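Local coordinates for protein minor fimbrium anchoring subunit Mfa2 (Porphyromonas gingivalis, PDB 5NFI) that fixes the minor fimbriae of this periodontal pathogen in the bacterial outer membrane through interaction with the shaft protein Mfa1 and regulates fimbrial length, at residues C1-Y6 / V120-M125; N144-S149 / F200-L205; T220-F225 / D263-V268. All blocks are in the same frame, centred on the assembly; numbering follows the deposited sequence.

From the N terminus, interaction 1 joins 1-6 to 120-125, closing a loop of 113 residues. The chain then runs into strand 133-151, where interaction 2 opens at 144-149; it closes at 200-205 after 50 residues, pairing strands 133-151 and 196-202. Interaction 3 links 220-225 to 263-268 across 37 residues, bringing strands 222-228 and 266-273 together. The three are in series, so none nests in or crosses another. Strand 133-151, which pairs with both 3-10 and 113-122, carries the structure from interaction 1 to interaction 2. Interactions 1 and 3 lie on opposite sides of the chain's centre, their own centres about 62 Å apart, whereas the nearest atoms of interactions 2 and 3 are about 7 Å apart.

Interaction 1 (C1-Y6 / V120-M125); sequences CPRGVY and VELKNM
Arg-3 forms the dense part of this contact, its guanidinium held between two apolar side chains. CD2 of Leu-122 lies over one face, 3.5 Å from the plane and displaced toward its rim. On the opposite face, CG of the selenomethionine Met-125 sits over the centre, with SE 3.8 Å from Arg-3 NE. At the edge, Arg-3 NH1 donates to Lys-123 O at 2.6 Å (N-H...O angle 170°), the acceptor close to the guanidinium plane; NH2 adds a weak hydrogen bond to Gln-131 O, and NH1 a long, weak ion pair with Asp-63. Bends at chi2 and chi3 turn the arginine toward Lys-123 O, while CD1 of Leu-122 packs on Arg-3 CB at 3.6 Å. The aliphatic end is sparser: CG2 of Val-5 meets CG2 of Val-120 tip to tip at 3.9 Å. Solvent lies on the side of exposed Lys-123, whose CB points away from 1-6. Strands 3-6 and 120-122 run roughly antiparallel, but their axes come no closer than 8.2 Å, so there is no strand pairing; an apolar layer of Val-5, Val-120 and Leu-122 and one arginine-to-carbonyl bond join them, consistent with a transthyretin-clan beta-sandwich. Strand 3-10 pairs instead with 56-60 and 133-151; Leu-60 touches Val-5 and Leu-122, and Ile-133 touches both valines.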
ATOM      1  N   CYS A   1      38.767  -8.277   0.623  1.00 87.89           N
ATOM      2  CA  CYS A   1      38.145  -8.068  -0.683  1.00 87.37           C
ATOM      3  C   CYS A   1      36.644  -7.743  -0.549  1.00 85.00           C
ATOM      4  O   CYS A   1      35.865  -8.569  -0.063  1.00 83.89           O
ATOM      5  CB  CYS A   1      38.341  -9.304  -1.569  1.00 88.31           C
ATOM      6  SG  CYS A   1      39.840 -10.262  -1.235  1.00128.02           S
ATOM      7  N   PRO A   2      36.230  -6.542  -0.995  1.00 84.37           N
ATOM      8  CA  PRO A   2      34.852  -6.055  -0.817  1.00 81.35           C
ATOM      9  C   PRO A   2      33.869  -6.653  -1.832  1.00 79.02           C
ATOM     10  O   PRO A   2      34.255  -6.921  -2.974  1.00 80.23           O
ATOM     11  CB  PRO A   2      34.994  -4.549  -1.028  1.00 82.35           C
ATOM     12  CG  PRO A   2      36.074  -4.445  -2.066  1.00 85.35           C
ATOM     13  CD  PRO A   2      37.030  -5.615  -1.818  1.00 86.53           C
ATOM     14  N   ARG A   3      32.620  -6.864  -1.417  1.00 75.57           N
ATOM     15  CA  ARG A   3      31.610  -7.467  -2.288  1.00 73.36           C
ATOM     16  C   ARG A   3      30.205  -6.857  -2.108  1.00 71.72           C
ATOM     17  O   ARG A   3      29.898  -6.223  -1.088  1.00 70.85           O
ATOM     18  CB  ARG A   3      31.537  -8.980  -2.048  1.00 72.34           C
ATOM     19  CG  ARG A   3      32.883  -9.705  -2.022  1.00 73.66           C
ATOM     20  CD  ARG A   3      32.730 -11.107  -2.542  1.00 73.38           C
ATOM     21  NE  ARG A   3      32.328 -11.093  -3.938  1.00 73.22           N
ATOM     22  CZ  ARG A   3      32.072 -12.188  -4.636  1.00 74.33           C
ATOM     23  NH1 ARG A   3      32.178 -13.372  -4.053  1.00 75.23           N
ATOM     24  NH2 ARG A   3      31.713 -12.102  -5.910  1.00 74.91           N
ATOM     25  N   GLY A   4      29.340  -7.073  -3.096  1.00 70.93           N
ATOM     26  CA  GLY A   4      28.003  -6.524  -3.049  1.00 68.31           C
ATOM     27  C   GLY A   4      27.220  -6.693  -4.331  1.00 67.36           C
ATOM     28  O   GLY A   4      27.747  -7.152  -5.340  1.00 67.90           O
ATOM     29  N   VAL A   5      25.941  -6.329  -4.261  1.00 65.78           N
ATOM     30  CA  VAL A   5      25.018  -6.405  -5.390  1.00 64.91           C
ATOM     31  C   VAL A   5      24.678  -5.007  -5.873  1.00 63.67           C
ATOM     32  O   VAL A   5      24.250  -4.181  -5.082  1.00 61.85           O
ATOM     33  CB  VAL A   5      23.676  -7.099  -5.015  1.00 72.84           C
ATOM     34  CG1 VAL A   5      22.826  -7.309  -6.259  1.00 72.69           C
ATOM     35  CG2 VAL A   5      23.919  -8.412  -4.315  1.00 73.31           C
ATOM     36  N   TYR A   6      24.843  -4.730  -7.159  1.00 64.21           N
ATOM     37  CA  TYR A   6      24.291  -3.491  -7.680  1.00 63.74           C
ATOM     38  C   TYR A   6      22.834  -3.737  -8.051  1.00 61.83           C
ATOM     39  O   TYR A   6      22.511  -4.731  -8.692  1.00 61.95           O
ATOM     40  CB  TYR A   6      25.079  -2.975  -8.884  1.00 66.73           C
ATOM     41  CG  TYR A   6      26.443  -2.431  -8.533  1.00 69.50           C
ATOM     42  CD1 TYR A   6      26.585  -1.176  -7.949  1.00 70.03           C
ATOM     43  CD2 TYR A   6      27.594  -3.168  -8.795  1.00 71.30           C
ATOM     44  CE1 TYR A   6      27.846  -0.678  -7.630  1.00 72.06           C
ATOM     45  CE2 TYR A   6      28.831  -2.682  -8.482  1.00 73.33           C
ATOM     46  CZ  TYR A   6      28.958  -1.439  -7.899  1.00 74.07           C
ATOM     47  OH  TYR A   6      30.216  -0.957  -7.590  1.00 76.74           O
ATOM     48  N   VAL A 120      19.658 -13.577  -5.893  1.00 63.13           N
ATOM     49  CA  VAL A 120      20.958 -13.392  -6.517  1.00 63.50           C
ATOM     50  C   VAL A 120      21.982 -14.195  -5.752  1.00 64.89           C
ATOM     51  O   VAL A 120      21.672 -14.751  -4.695  1.00 64.88           O
ATOM     52  CB  VAL A 120      21.366 -11.913  -6.556  1.00 61.59           C
ATOM     53  CG1 VAL A 120      20.365 -11.119  -7.381  1.00 60.96           C
ATOM     54  CG2 VAL A 120      21.474 -11.348  -5.155  1.00 59.39           C
ATOM     55  N   GLU A 121      23.205 -14.237  -6.268  1.00 66.48           N
ATOM     56  CA  GLU A 121      24.214 -15.128  -5.726  1.00 67.88           C
ATOM     57  C   GLU A 121      25.639 -14.593  -5.826  1.00 68.59           C
ATOM     58  O   GLU A 121      26.169 -14.443  -6.928  1.00 69.52           O
ATOM     59  CB  GLU A 121      24.111 -16.466  -6.439  1.00 70.20           C
ATOM     60  CG  GLU A 121      25.103 -17.510  -6.018  1.00 72.85           C
ATOM     61  CD  GLU A 121      24.891 -18.767  -6.817  1.00 75.94           C
ATOM     62  OE1 GLU A 121      23.858 -18.804  -7.535  1.00 76.37           O
ATOM     63  OE2 GLU A 121      25.747 -19.685  -6.766  1.00 77.74           O
ATOM     64  N   LEU A 122      26.246 -14.300  -4.673  1.00 68.03           N
ATOM     65  CA  LEU A 122      27.691 -14.076  -4.596  1.00 69.27           C
ATOM     66  C   LEU A 122      28.428 -15.399  -4.695  1.00 70.88           C
ATOM     67  O   LEU A 122      28.237 -16.276  -3.843  1.00 70.80           O
ATOM     68  CB  LEU A 122      28.087 -13.394  -3.294  1.00 68.50           C
ATOM     69  CG  LEU A 122      28.073 -11.875  -3.208  1.00 67.84           C
ATOM     70  CD1 LEU A 122      28.981 -11.448  -2.062  1.00 67.84           C
ATOM     71  CD2 LEU A 122      28.498 -11.255  -4.521  1.00 68.79           C
ATOM     72  N   LYS A 123      29.275 -15.548  -5.708  1.00 72.82           N
ATOM     73  CA  LYS A 123      29.942 -16.823  -5.920  1.00 76.07           C
ATOM     74  C   LYS A 123      31.395 -16.721  -5.448  1.00 78.22           C
ATOM     75  O   LYS A 123      31.926 -15.620  -5.311  1.00 77.23           O
ATOM     76  CB  LYS A 123      29.863 -17.225  -7.389  1.00 78.45           C
ATOM     77  CG  LYS A 123      28.487 -17.706  -7.840  1.00 78.97           C
ATOM     78  CD  LYS A 123      28.231 -17.308  -9.293  1.00 80.35           C
ATOM     79  CE  LYS A 123      27.326 -18.288 -10.025  1.00 74.70           C
ATOM     80  NZ  LYS A 123      27.340 -18.004 -11.489  1.00 83.35           N
ATOM     81  N   ASN A 124      32.034 -17.861  -5.195  1.00 81.44           N
ATOM     82  CA  ASN A 124      33.386 -17.857  -4.652  1.00 84.36           C
ATOM     83  C   ASN A 124      34.360 -17.174  -5.598  1.00 86.82           C
ATOM     84  O   ASN A 124      34.706 -17.704  -6.661  1.00 87.82           O
ATOM     85  CB  ASN A 124      33.869 -19.272  -4.344  1.00 86.44           C
ATOM     86  CG  ASN A 124      35.202 -19.281  -3.600  1.00 88.10           C
ATOM     87  OD1 ASN A 124      35.789 -18.228  -3.332  1.00 87.74           O
ATOM     88  ND2 ASN A 124      35.680 -20.472  -3.252  1.00 90.14           N
HETATM   89  N   MSE A 125      34.793 -15.986  -5.191  1.00 87.81           N
HETATM   90  CA  MSE A 125      35.683 -15.168  -5.998  1.00 90.47           C
HETATM   91  C   MSE A 125      37.016 -15.859  -6.217  1.00 95.14           C
HETATM   92  O   MSE A 125      37.709 -15.581  -7.196  1.00 97.29           O
HETATM   93  CB  MSE A 125      35.897 -13.816  -5.332  1.00 88.75           C
HETATM   94  CG  MSE A 125      35.750 -12.640  -6.260  1.00 88.09           C
HETATM   95 SE   MSE A 125      35.951 -11.008  -5.237  1.00109.35          SE
HETATM   96  CE  MSE A 125      35.636  -9.704  -6.645  1.00134.58           C
TER

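Interaction 2 (N144-S149 / F200-L205); sequences NRVTVS and FTTLKL
Four main-chain hydrogen bonds make up the first shell and pair residues 144-146 of strand 133-151 antiparallel with 200-202 of strand 196-202. Asn-144 and Thr-202 form one hydrogen-bonded pair, with Asn-144 N to Thr-202 O and Thr-202 N to Asn-144 O both at 2.9 Å. Val-146 and Phe-200 form the next: the bond from Val-146 N to Phe-200 O is nearly straight at 175°, and Phe-200 N returns one to Val-146 O at 2.9 Å. Between them, Arg-145 and Thr-201 are a non-hydrogen-bonded pair, where Thr-201 CA approaches Asn-144 O at 3.4 Å in a CA-H...O contact.

Beyond Thr-202 the partner chain turns away, and a side chain continues the linkage. With CG beside its own backbone N (chi1 -67°), Asn-144 donates from ND2 to Leu-203 O at 2.7 Å. That oxygen lies in the amide plane of Asn-144, although ND2 stands above the plane of the carbonyl. Leu-205 runs alongside the amide, pointing the other way, with CD1 3.4 Å from Asn-144 CG. On the same face of the sheet, Phe-200 turns a ring edge to Val-146 O, with CD1 at 3.6 Å.

The second shell probably helps to position these groups. Strand 133-151 also pairs in parallel with 249-258 along its other edge. Asn-248 ND2 makes a weak hydrogen bond to Asn-144 OD1, and Asn-167 binds both Thr-202 OG1 and Lys-204 O. On the other face, Arg-145 reaches away to salt bridges with Glu-141 and Asp-249, while Thr-201 OG1 bonds to Asp-108.

Asn-144 thus uses its backbone for the strand and its amide for the turn that follows. Buried, with partners at both polar ends, this side chain probably keeps a single amide orientation and defines the exit of 203-205.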
ATOM      1  N   ASN A 144      -2.761   3.776  -1.899  1.00 46.71           N
ATOM      2  CA  ASN A 144      -3.922   3.834  -2.769  1.00 46.87           C
ATOM      3  C   ASN A 144      -4.679   5.072  -2.425  1.00 45.86           C
ATOM      4  O   ASN A 144      -4.862   5.373  -1.259  1.00 45.26           O
ATOM      5  CB  ASN A 144      -4.810   2.616  -2.600  1.00 47.29           C
ATOM      6  CG  ASN A 144      -4.156   1.365  -3.082  1.00 47.37           C
ATOM      7  OD1 ASN A 144      -4.091   1.118  -4.283  1.00 45.21           O
ATOM      8  ND2 ASN A 144      -3.698   0.540  -2.147  1.00 46.85           N
ATOM      9  N   ARG A 145      -5.098   5.791  -3.449  1.00 46.57           N
ATOM     10  CA  ARG A 145      -5.901   6.984  -3.285  1.00 46.65           C
ATOM     11  C   ARG A 145      -7.324   6.615  -3.635  1.00 47.80           C
ATOM     12  O   ARG A 145      -7.605   6.164  -4.744  1.00 49.21           O
ATOM     13  CB  ARG A 145      -5.380   8.125  -4.165  1.00 46.38           C
ATOM     14  CG  ARG A 145      -4.008   8.629  -3.743  1.00 45.12           C
ATOM     15  CD  ARG A 145      -3.290   9.290  -4.899  1.00 46.38           C
ATOM     16  NE  ARG A 145      -2.911   8.314  -5.920  1.00 47.90           N
ATOM     17  CZ  ARG A 145      -1.823   7.544  -5.862  1.00 48.55           C
ATOM     18  NH1 ARG A 145      -1.568   6.675  -6.837  1.00 49.05           N
ATOM     19  NH2 ARG A 145      -0.988   7.636  -4.829  1.00 48.59           N
ATOM     20  N   VAL A 146      -8.215   6.777  -2.671  1.00 47.72           N
ATOM     21  CA  VAL A 146      -9.583   6.322  -2.819  1.00 48.51           C
ATOM     22  C   VAL A 146     -10.563   7.461  -2.587  1.00 48.75           C
ATOM     23  O   VAL A 146     -10.672   7.977  -1.475  1.00 48.80           O
ATOM     24  CB  VAL A 146      -9.911   5.168  -1.841  1.00 48.47           C
ATOM     25  CG1 VAL A 146     -11.246   4.551  -2.196  1.00 49.54           C
ATOM     26  CG2 VAL A 146      -8.823   4.105  -1.861  1.00 47.69           C
ATOM     27  N   THR A 147     -11.267   7.845  -3.647  1.00 49.32           N
ATOM     28  CA  THR A 147     -12.305   8.854  -3.564  1.00 50.39           C
ATOM     29  C   THR A 147     -13.684   8.189  -3.502  1.00 52.26           C
ATOM     30  O   THR A 147     -13.989   7.265  -4.275  1.00 53.90           O
ATOM     31  CB  THR A 147     -12.255   9.805  -4.764  1.00 51.20           C
ATOM     32  OG1 THR A 147     -10.897  10.185  -5.013  1.00 52.16           O
ATOM     33  CG2 THR A 147     -13.088  11.048  -4.503  1.00 51.30           C
ATOM     34  N   VAL A 148     -14.522   8.661  -2.593  1.00 51.81           N
ATOM     35  CA  VAL A 148     -15.833   8.081  -2.429  1.00 53.42           C
ATOM     36  C   VAL A 148     -16.890   9.176  -2.372  1.00 55.36           C
ATOM     37  O   VAL A 148     -16.749  10.144  -1.636  1.00 48.43           O
ATOM     38  CB  VAL A 148     -15.915   7.227  -1.159  1.00 53.06           C
ATOM     39  CG1 VAL A 148     -17.334   6.699  -0.961  1.00 54.44           C
ATOM     40  CG2 VAL A 148     -14.924   6.087  -1.230  1.00 52.47           C
ATOM     41  N   SER A 149     -17.944   9.020  -3.168  1.00 56.88           N
ATOM     42  CA  SER A 149     -19.070   9.933  -3.117  1.00 57.59           C
ATOM     43  C   SER A 149     -20.315   9.164  -2.725  1.00 58.66           C
ATOM     44  O   SER A 149     -20.563   8.069  -3.240  1.00 58.10           O
ATOM     45  CB  SER A 149     -19.280  10.620  -4.467  1.00 58.39           C
ATOM     46  OG  SER A 149     -18.047  10.975  -5.062  1.00 57.90           O
ATOM     47  N   PHE A 200      -9.474   9.462   0.727  1.00 51.15           N
ATOM     48  CA  PHE A 200      -8.637   8.688   1.634  1.00 50.07           C
ATOM     49  C   PHE A 200      -7.316   8.316   0.967  1.00 48.52           C
ATOM     50  O   PHE A 200      -7.280   7.971  -0.216  1.00 48.90           O
ATOM     51  CB  PHE A 200      -9.336   7.395   2.077  1.00 50.79           C
ATOM     52  CG  PHE A 200     -10.678   7.606   2.683  1.00 51.68           C
ATOM     53  CD1 PHE A 200     -11.800   7.754   1.884  1.00 52.00           C
ATOM     54  CD2 PHE A 200     -10.829   7.651   4.054  1.00 52.17           C
ATOM     55  CE1 PHE A 200     -13.044   7.949   2.451  1.00 52.34           C
ATOM     56  CE2 PHE A 200     -12.078   7.847   4.633  1.00 52.08           C
ATOM     57  CZ  PHE A 200     -13.179   8.000   3.840  1.00 52.24           C
ATOM     58  N   THR A 201      -6.230   8.373   1.718  1.00 46.55           N
ATOM     59  CA  THR A 201      -5.033   7.723   1.255  1.00 45.92           C
ATOM     60  C   THR A 201      -4.760   6.567   2.197  1.00 45.03           C
ATOM     61  O   THR A 201      -4.493   6.760   3.391  1.00 45.52           O
ATOM     62  CB  THR A 201      -3.818   8.663   1.195  1.00 47.13           C
ATOM     63  OG1 THR A 201      -4.122   9.789   0.369  1.00 47.86           O
ATOM     64  CG2 THR A 201      -2.641   7.924   0.597  1.00 47.29           C
ATOM     65  N   THR A 202      -4.843   5.358   1.672  1.00 43.46           N
ATOM     66  CA  THR A 202      -4.628   4.206   2.512  1.00 43.12           C
ATOM     67  C   THR A 202      -3.427   3.438   1.981  1.00 43.74           C
ATOM     68  O   THR A 202      -2.856   3.805   0.962  1.00 44.15           O
ATOM     69  CB  THR A 202      -5.878   3.310   2.567  1.00 42.67           C
ATOM     70  OG1 THR A 202      -5.633   2.191   3.426  1.00 43.93           O
ATOM     71  CG2 THR A 202      -6.235   2.808   1.189  1.00 42.28           C
ATOM     72  N   LEU A 203      -3.033   2.375   2.659  1.00 43.93           N
ATOM     73  CA  LEU A 203      -1.916   1.613   2.157  1.00 45.73           C
ATOM     74  C   LEU A 203      -2.476   0.473   1.319  1.00 47.30           C
ATOM     75  O   LEU A 203      -3.391   0.696   0.525  1.00 47.30           O
ATOM     76  CB  LEU A 203      -1.016   1.134   3.296  1.00 46.19           C
ATOM     77  CG  LEU A 203      -0.392   2.315   4.055  1.00 45.84           C
ATOM     78  CD1 LEU A 203       0.404   1.849   5.244  1.00 46.30           C
ATOM     79  CD2 LEU A 203       0.485   3.149   3.123  1.00 46.52           C
ATOM     80  N   LYS A 204      -1.918  -0.728   1.465  1.00 48.78           N
ATOM     81  CA  LYS A 204      -2.165  -1.811   0.511  1.00 49.72           C
ATOM     82  C   LYS A 204      -3.601  -2.338   0.568  1.00 49.31           C
ATOM     83  O   LYS A 204      -4.168  -2.549   1.643  1.00 48.56           O
ATOM     84  CB  LYS A 204      -1.174  -2.958   0.745  1.00 51.52           C
ATOM     85  CG  LYS A 204      -1.245  -4.091  -0.268  1.00 52.92           C
ATOM     86  CD  LYS A 204       0.033  -4.183  -1.071  1.00 54.54           C
ATOM     87  CE  LYS A 204       0.494  -5.621  -1.250  1.00 57.23           C
ATOM     88  NZ  LYS A 204      -0.476  -6.443  -2.049  1.00 58.24           N
ATOM     89  N   LEU A 205      -4.180  -2.537  -0.610  1.00 50.12           N
ATOM     90  CA  LEU A 205      -5.511  -3.096  -0.715  1.00 51.23           C
ATOM     91  C   LEU A 205      -5.450  -4.515  -1.225  1.00 53.97           C
ATOM     92  O   LEU A 205      -5.306  -4.750  -2.414  1.00 54.47           O
ATOM     93  CB  LEU A 205      -6.377  -2.255  -1.645  1.00 50.39           C
ATOM     94  CG  LEU A 205      -6.475  -0.800  -1.218  1.00 49.28           C
ATOM     95  CD1 LEU A 205      -7.204  -0.013  -2.272  1.00 48.97           C
ATOM     96  CD2 LEU A 205      -7.163  -0.707   0.118  1.00 48.65           C
TER

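Interaction 3 (T220-F225 / D263-V268); sequences TGREIF and DDTYVV
An extended Arg-222, with CG anti to its backbone N, reaches tip to tip toward Thr-265 and presents a guanidinium face to it. OG1 of Thr-265 stands 3.1 Å above that plane, offset toward the rim; it approaches Arg-222 NE at a poor angle for a hydrogen bond. At the guanidinium edge, Arg-222 NH2 forms a salt bridge with Asp-263 OD2 at 3.3 Å, including a weak hydrogen bond. The two charged groups cross almost perpendicularly, their planes 78° apart. Thr-265 OG1 also makes a weak hydrogen bond to Asp-263 O, within its own segment. Because Arg-222, Asp-263 and Thr-265 touch a crystal neighbour, lattice packing may influence this exposed end.

Where the chain enters strand 222-228, Gly-221 and Arg-222 together face His-217 of strand 211-217 in a G1 beta bulge, and further on Ile-224 and Phe-225 together face Val-215 in a classic bulge. The latter accompanies side chains of two successive residues directed toward 263-268. The touching parts of the two segments run 35° apart, and their link is through side chains rather than paired strands; strand 266-273 pairs with 249-258 and 276-280.

Ile-224 places CB 3.5 Å from Tyr-266 O, and its CD1 approaches Tyr-266 CB at 4.3 Å. Tyr-159, on strand 159-165, touches both Ile-224 and Tyr-266. Deeper in, Phe-225 and Val-268 cross obliquely. CG1 of Val-268 lies 4.0 Å from the Phe-225 ring centroid and 28° off the ring normal, a CH-pi contact over the face. Val-268 CB packs nearer one side of the ring, 3.4 Å from Phe-225 CD1, while Tyr-281 also touches this phenylalanine.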
ATOM      1  N   THR A 220     -26.786  10.329  14.765  1.00 55.34           N
ATOM      2  CA  THR A 220     -27.344   9.182  15.474  1.00 57.29           C
ATOM      3  C   THR A 220     -26.311   8.096  15.672  1.00 57.67           C
ATOM      4  O   THR A 220     -26.399   7.293  16.592  1.00 58.32           O
ATOM      5  CB  THR A 220     -28.528   8.590  14.703  1.00 57.91           C
ATOM      6  OG1 THR A 220     -28.146   8.426  13.328  1.00 57.05           O
ATOM      7  CG2 THR A 220     -29.721   9.524  14.771  1.00 58.25           C
ATOM      8  N   GLY A 221     -25.328   8.077  14.787  1.00 58.01           N
ATOM      9  CA  GLY A 221     -24.313   7.044  14.801  1.00 58.47           C
ATOM     10  C   GLY A 221     -24.802   5.823  14.063  1.00 59.87           C
ATOM     11  O   GLY A 221     -24.131   4.807  14.041  1.00 59.23           O
ATOM     12  N   ARG A 222     -25.980   5.925  13.454  1.00 63.29           N
ATOM     13  CA  ARG A 222     -26.547   4.811  12.700  1.00 64.93           C
ATOM     14  C   ARG A 222     -25.773   4.542  11.419  1.00 63.79           C
ATOM     15  O   ARG A 222     -25.865   5.300  10.450  1.00 63.47           O
ATOM     16  CB  ARG A 222     -28.005   5.080  12.355  1.00 67.76           C
ATOM     17  CG  ARG A 222     -28.593   4.075  11.378  1.00 69.82           C
ATOM     18  CD  ARG A 222     -29.858   4.624  10.732  1.00 72.56           C
ATOM     19  NE  ARG A 222     -30.585   3.601   9.991  1.00 75.15           N
ATOM     20  CZ  ARG A 222     -31.567   2.868  10.506  1.00 78.44           C
ATOM     21  NH1 ARG A 222     -31.937   3.046  11.771  1.00 80.22           N
ATOM     22  NH2 ARG A 222     -32.181   1.954   9.760  1.00 79.54           N
ATOM     23  N   GLU A 223     -25.007   3.461  11.423  1.00 61.96           N
ATOM     24  CA  GLU A 223     -24.338   3.011  10.213  1.00 60.10           C
ATOM     25  C   GLU A 223     -25.364   2.487   9.209  1.00 58.31           C
ATOM     26  O   GLU A 223     -25.955   1.438   9.420  1.00 58.67           O
ATOM     27  CB  GLU A 223     -23.308   1.927  10.542  1.00 61.88           C
ATOM     28  CG  GLU A 223     -22.569   1.394   9.331  1.00 63.21           C
ATOM     29  CD  GLU A 223     -21.564   0.318   9.688  1.00 65.53           C
ATOM     30  OE1 GLU A 223     -21.964  -0.869   9.775  1.00 68.01           O
ATOM     31  OE2 GLU A 223     -20.374   0.655   9.874  1.00 65.09           O
ATOM     32  N   ILE A 224     -25.571   3.220   8.119  1.00 57.08           N
ATOM     33  CA  ILE A 224     -26.544   2.819   7.113  1.00 57.92           C
ATOM     34  C   ILE A 224     -25.920   1.951   6.024  1.00 57.88           C
ATOM     35  O   ILE A 224     -26.641   1.335   5.243  1.00 58.70           O
ATOM     36  CB  ILE A 224     -27.221   4.041   6.452  1.00 58.38           C
ATOM     37  CG1 ILE A 224     -26.258   4.767   5.517  1.00 57.64           C
ATOM     38  CG2 ILE A 224     -27.741   5.000   7.505  1.00 58.86           C
ATOM     39  CD1 ILE A 224     -26.899   5.919   4.756  1.00 58.07           C
ATOM     40  N   PHE A 225     -24.585   1.902   5.957  1.00 57.38           N
ATOM     41  CA  PHE A 225     -23.943   1.062   4.941  1.00 57.07           C
ATOM     42  C   PHE A 225     -22.570   0.519   5.356  1.00 58.90           C
ATOM     43  O   PHE A 225     -21.778   1.204   6.005  1.00 58.18           O
ATOM     44  CB  PHE A 225     -23.824   1.846   3.640  1.00 54.80           C
ATOM     45  CG  PHE A 225     -23.114   1.107   2.545  1.00 54.43           C
ATOM     46  CD1 PHE A 225     -23.768   0.140   1.806  1.00 55.27           C
ATOM     47  CD2 PHE A 225     -21.786   1.390   2.239  1.00 53.42           C
ATOM     48  CE1 PHE A 225     -23.126  -0.537   0.788  1.00 55.20           C
ATOM     49  CE2 PHE A 225     -21.136   0.709   1.214  1.00 53.28           C
ATOM     50  CZ  PHE A 225     -21.814  -0.254   0.486  1.00 54.20           C
ATOM     51  N   ASP A 263     -38.579   2.563   8.404  1.00 81.32           N
ATOM     52  CA  ASP A 263     -37.464   3.040   9.215  1.00 77.62           C
ATOM     53  C   ASP A 263     -37.194   4.499   8.907  1.00 75.03           C
ATOM     54  O   ASP A 263     -36.399   5.136   9.605  1.00 73.65           O
ATOM     55  CB  ASP A 263     -36.196   2.208   8.983  1.00 75.44           C
ATOM     56  CG  ASP A 263     -36.196   0.899   9.765  1.00 76.55           C
ATOM     57  OD1 ASP A 263     -37.276   0.293   9.924  1.00 79.53           O
ATOM     58  OD2 ASP A 263     -35.116   0.469  10.218  1.00 74.91           O
ATOM     59  N   ASP A 264     -37.862   5.023   7.876  1.00 74.68           N
ATOM     60  CA  ASP A 264     -37.632   6.397   7.424  1.00 73.63           C
ATOM     61  C   ASP A 264     -36.124   6.673   7.361  1.00 71.29           C
ATOM     62  O   ASP A 264     -35.654   7.702   7.847  1.00 71.35           O
ATOM     63  CB  ASP A 264     -38.329   7.396   8.353  1.00 74.58           C
ATOM     64  CG  ASP A 264     -39.071   8.489   7.599  1.00 75.53           C
ATOM     65  OD1 ASP A 264     -38.720   8.765   6.432  1.00 74.37           O
ATOM     66  OD2 ASP A 264     -40.020   9.071   8.181  1.00 77.46           O
ATOM     67  N   THR A 265     -35.373   5.729   6.792  1.00 69.16           N
ATOM     68  CA  THR A 265     -33.912   5.770   6.791  1.00 65.58           C
ATOM     69  C   THR A 265     -33.390   5.538   5.370  1.00 63.88           C
ATOM     70  O   THR A 265     -34.102   5.019   4.520  1.00 65.29           O
ATOM     71  CB  THR A 265     -33.339   4.728   7.801  1.00125.46           C
ATOM     72  OG1 THR A 265     -33.015   5.382   9.037  1.00125.13           O
ATOM     73  CG2 THR A 265     -32.108   3.998   7.269  1.00124.04           C
ATOM     74  N   TYR A 266     -32.170   5.974   5.095  1.00 61.00           N
ATOM     75  CA  TYR A 266     -31.592   5.782   3.787  1.00 59.30           C
ATOM     76  C   TYR A 266     -30.739   4.542   3.750  1.00 58.82           C
ATOM     77  O   TYR A 266     -30.251   4.057   4.779  1.00 58.93           O
ATOM     78  CB  TYR A 266     -30.798   7.019   3.384  1.00 57.80           C
ATOM     79  CG  TYR A 266     -31.755   8.080   2.959  1.00 59.33           C
ATOM     80  CD1 TYR A 266     -32.525   8.751   3.899  1.00 60.05           C
ATOM     81  CD2 TYR A 266     -31.964   8.357   1.618  1.00 60.42           C
ATOM     82  CE1 TYR A 266     -33.447   9.694   3.524  1.00 61.69           C
ATOM     83  CE2 TYR A 266     -32.895   9.306   1.229  1.00 62.09           C
ATOM     84  CZ  TYR A 266     -33.635   9.969   2.192  1.00 62.74           C
ATOM     85  OH  TYR A 266     -34.556  10.920   1.829  1.00 64.53           O
ATOM     86  N   VAL A 267     -30.596   4.004   2.551  1.00 58.25           N
ATOM     87  CA  VAL A 267     -29.751   2.853   2.322  1.00 57.37           C
ATOM     88  C   VAL A 267     -28.996   3.041   1.029  1.00 56.60           C
ATOM     89  O   VAL A 267     -29.324   3.923   0.245  1.00 57.28           O
ATOM     90  CB  VAL A 267     -30.556   1.572   2.223  1.00 58.85           C
ATOM     91  CG1 VAL A 267     -31.186   1.242   3.554  1.00 59.41           C
ATOM     92  CG2 VAL A 267     -31.592   1.725   1.140  1.00 60.69           C
ATOM     93  N   VAL A 268     -27.992   2.202   0.800  1.00 55.51           N
ATOM     94  CA  VAL A 268     -27.207   2.271  -0.426  1.00 54.33           C
ATOM     95  C   VAL A 268     -27.692   1.177  -1.374  1.00 55.21           C
ATOM     96  O   VAL A 268     -27.779   0.012  -0.990  1.00 55.80           O
ATOM     97  CB  VAL A 268     -25.702   2.127  -0.129  1.00 53.46           C
ATOM     98  CG1 VAL A 268     -24.915   1.806  -1.387  1.00 54.32           C
ATOM     99  CG2 VAL A 268     -25.157   3.383   0.537  1.00 51.84           C
TER